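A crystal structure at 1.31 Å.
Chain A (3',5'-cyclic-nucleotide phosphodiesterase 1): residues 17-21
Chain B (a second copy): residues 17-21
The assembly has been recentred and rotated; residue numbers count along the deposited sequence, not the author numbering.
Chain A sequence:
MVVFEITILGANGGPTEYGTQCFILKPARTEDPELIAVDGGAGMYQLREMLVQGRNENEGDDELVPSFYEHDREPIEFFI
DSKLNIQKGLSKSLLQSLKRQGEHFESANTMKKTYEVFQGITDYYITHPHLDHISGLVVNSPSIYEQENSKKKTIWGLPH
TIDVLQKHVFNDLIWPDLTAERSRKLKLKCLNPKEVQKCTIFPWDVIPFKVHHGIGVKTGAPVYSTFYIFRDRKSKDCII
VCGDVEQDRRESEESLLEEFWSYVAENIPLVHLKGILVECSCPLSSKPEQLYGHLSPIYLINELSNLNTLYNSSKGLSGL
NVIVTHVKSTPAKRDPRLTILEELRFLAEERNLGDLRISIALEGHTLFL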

# COMPACT_ATOMS: atom_id res chain seq x y z
N GLU A 17 4.21 3.50 -3.63
CA GLU A 17 3.71 2.79 -2.47
C GLU A 17 3.08 1.41 -2.75
O GLU A 17 2.76 0.69 -1.81
CB GLU A 17 2.75 3.68 -1.68
CG GLU A 17 1.36 3.85 -2.30
CD GLU A 17 1.28 4.87 -3.44
OE1 GLU A 17 0.15 5.04 -3.93
OE2 GLU A 17 2.31 5.49 -3.83
N TYR A 18 2.89 1.06 -4.02
CA TYR A 18 2.29 -0.23 -4.37
C TYR A 18 3.37 -1.20 -4.84
O TYR A 18 4.39 -0.80 -5.38
CB TYR A 18 1.23 -0.10 -5.48
CG TYR A 18 0.00 0.80 -5.25
CD1 TYR A 18 -0.18 1.53 -4.08
CD2 TYR A 18 -0.96 0.92 -6.25
CE1 TYR A 18 -1.29 2.35 -3.91
CE2 TYR A 18 -2.08 1.74 -6.09
CZ TYR A 18 -2.22 2.45 -4.92
OH TYR A 18 -3.32 3.25 -4.77
N GLY A 19 3.12 -2.48 -4.65
CA GLY A 19 4.04 -3.50 -5.10
C GLY A 19 5.30 -3.58 -4.28
O GLY A 19 6.33 -3.98 -4.80
N THR A 20 5.24 -3.19 -3.01
CA THR A 20 6.41 -3.29 -2.13
C THR A 20 6.62 -4.75 -1.68
O THR A 20 5.83 -5.63 -2.01
CB THR A 20 6.36 -2.28 -0.97
OG1 THR A 20 5.17 -2.48 -0.23
CG2 THR A 20 6.38 -0.84 -1.49
N GLN A 21 7.72 -4.99 -0.98
CA GLN A 21 8.30 -6.33 -0.92
C GLN A 21 7.39 -7.42 -0.39
O GLN A 21 6.91 -7.38 0.75
CB GLN A 21 9.57 -6.30 -0.09
CG GLN A 21 10.26 -7.65 -0.03
CD GLN A 21 11.75 -7.54 0.16
OE1 GLN A 21 12.45 -6.93 -0.65
NE2 GLN A 21 12.26 -8.18 1.21
N GLU B 17 -5.13 -4.04 -0.71
CA GLU B 17 -4.24 -3.10 -0.05
C GLU B 17 -3.85 -1.87 -0.88
O GLU B 17 -3.22 -0.96 -0.34
CB GLU B 17 -3.00 -3.83 0.47
CG GLU B 17 -1.98 -4.21 -0.59
CD GLU B 17 -2.31 -5.47 -1.39
OE1 GLU B 17 -1.46 -5.81 -2.24
OE2 GLU B 17 -3.37 -6.11 -1.19
N TYR B 18 -4.20 -1.83 -2.16
CA TYR B 18 -3.85 -0.69 -3.02
C TYR B 18 -5.07 0.19 -3.23
O TYR B 18 -6.20 -0.27 -3.20
CB TYR B 18 -3.32 -1.13 -4.39
CG TYR B 18 -2.06 -2.01 -4.47
CD1 TYR B 18 -1.39 -2.45 -3.33
CD2 TYR B 18 -1.57 -2.41 -5.71
CE1 TYR B 18 -0.27 -3.26 -3.43
CE2 TYR B 18 -0.45 -3.22 -5.82
CZ TYR B 18 0.19 -3.64 -4.68
OH TYR B 18 1.30 -4.44 -4.79
N GLY B 19 -4.84 1.47 -3.46
CA GLY B 19 -5.91 2.40 -3.73
C GLY B 19 -6.74 2.73 -2.52
O GLY B 19 -7.91 3.05 -2.66
N THR B 20 -6.16 2.66 -1.32
CA THR B 20 -6.88 3.01 -0.10
C THR B 20 -6.97 4.55 0.04
O THR B 20 -6.42 5.29 -0.78
CB THR B 20 -6.32 2.30 1.14
OG1 THR B 20 -4.95 2.61 1.28
CG2 THR B 20 -6.48 0.78 1.03
N GLN B 21 -7.70 5.00 1.04
CA GLN B 21 -8.28 6.34 1.01
C GLN B 21 -7.29 7.48 0.86
O GLN B 21 -6.40 7.68 1.69
CB GLN B 21 -9.11 6.57 2.27
CG GLN B 21 -9.79 7.93 2.28
CD GLN B 21 -11.07 7.95 3.07
OE1 GLN B 21 -12.00 7.19 2.77
NE2 GLN B 21 -11.15 8.83 4.05

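Two loop segments from two copies of the phosphodiesterase meet across an exact two-fold axis, so the hydrogen bonds and CH-pi contacts come in pairs. Neither stretch forms a regular helix or strand, and no backbone-to-backbone ladder joins them. The nearest CA atoms across the stretches are those of Y18(A) and Y18(B), 6.3 Å apart, and the contact, 220 Å² summed over both sides, is built almost wholly from Y18(A), Y18(B), G19(A) and G19(B).

The CA-to-CB bonds of Y18(A) and Y18(B) each point toward the other stretch. With chi1 at -60° (m) and chi2 at 1°, each side chain extends past its symmetry mate instead of meeting it head-on, and its hydroxyl arrives at the partner's backbone just beyond the partner tyrosine. The rings therefore run side by side in opposite directions. Their planes are near parallel, at 22°, but slid apart, with centroids 4.5 Å from each other and little overlap. The slide places the base of each side chain over the other ring: Y18(A) CB sits 3.6 Å from the centroid of the Y18(B) ring, 13° off the ring normal, and Y18(B) CB does the same over a face of the Y18(A) ring. These are CH-pi contacts, one CB hydrogen facing the pi cloud. The rings also touch, Y18(A) CD2 lying 3.4 Å from Y18(B) CD2.

At the far end of each ring the contact turns polar. G19(B) N donates to Y18(A) OH at 2.7 Å, and G19(A) N donates to Y18(B) OH at the same distance. The N-H...O angle is only 119°, so both hydrogen bonds are weak despite their short length: the amide hydrogen points well off the line to the oxygen. G19(A) and G19(B) have phi/psi of 72/28, and the positive phi by itself favours glycine. A CB there would point away from the other stretch.

The flanking side chains take little part. E17(A) and E17(B) adopt chi1 76° (p) and chi2 -80° (m); their CA-to-CB bonds point sideways, and although the side-chain ends come nearer, E17(A) OE1 stays 6.2 Å from G19(B) N, the carboxylate oxygens being hydrogen-bonded elsewhere in the structure. The CA-to-CB bond of T20(A) and of T20(B) also points sideways, with chi1 57° (p). The side chains of Q21(A) and Q21(B), extended through chi1 and chi2 (both t), are out of reach.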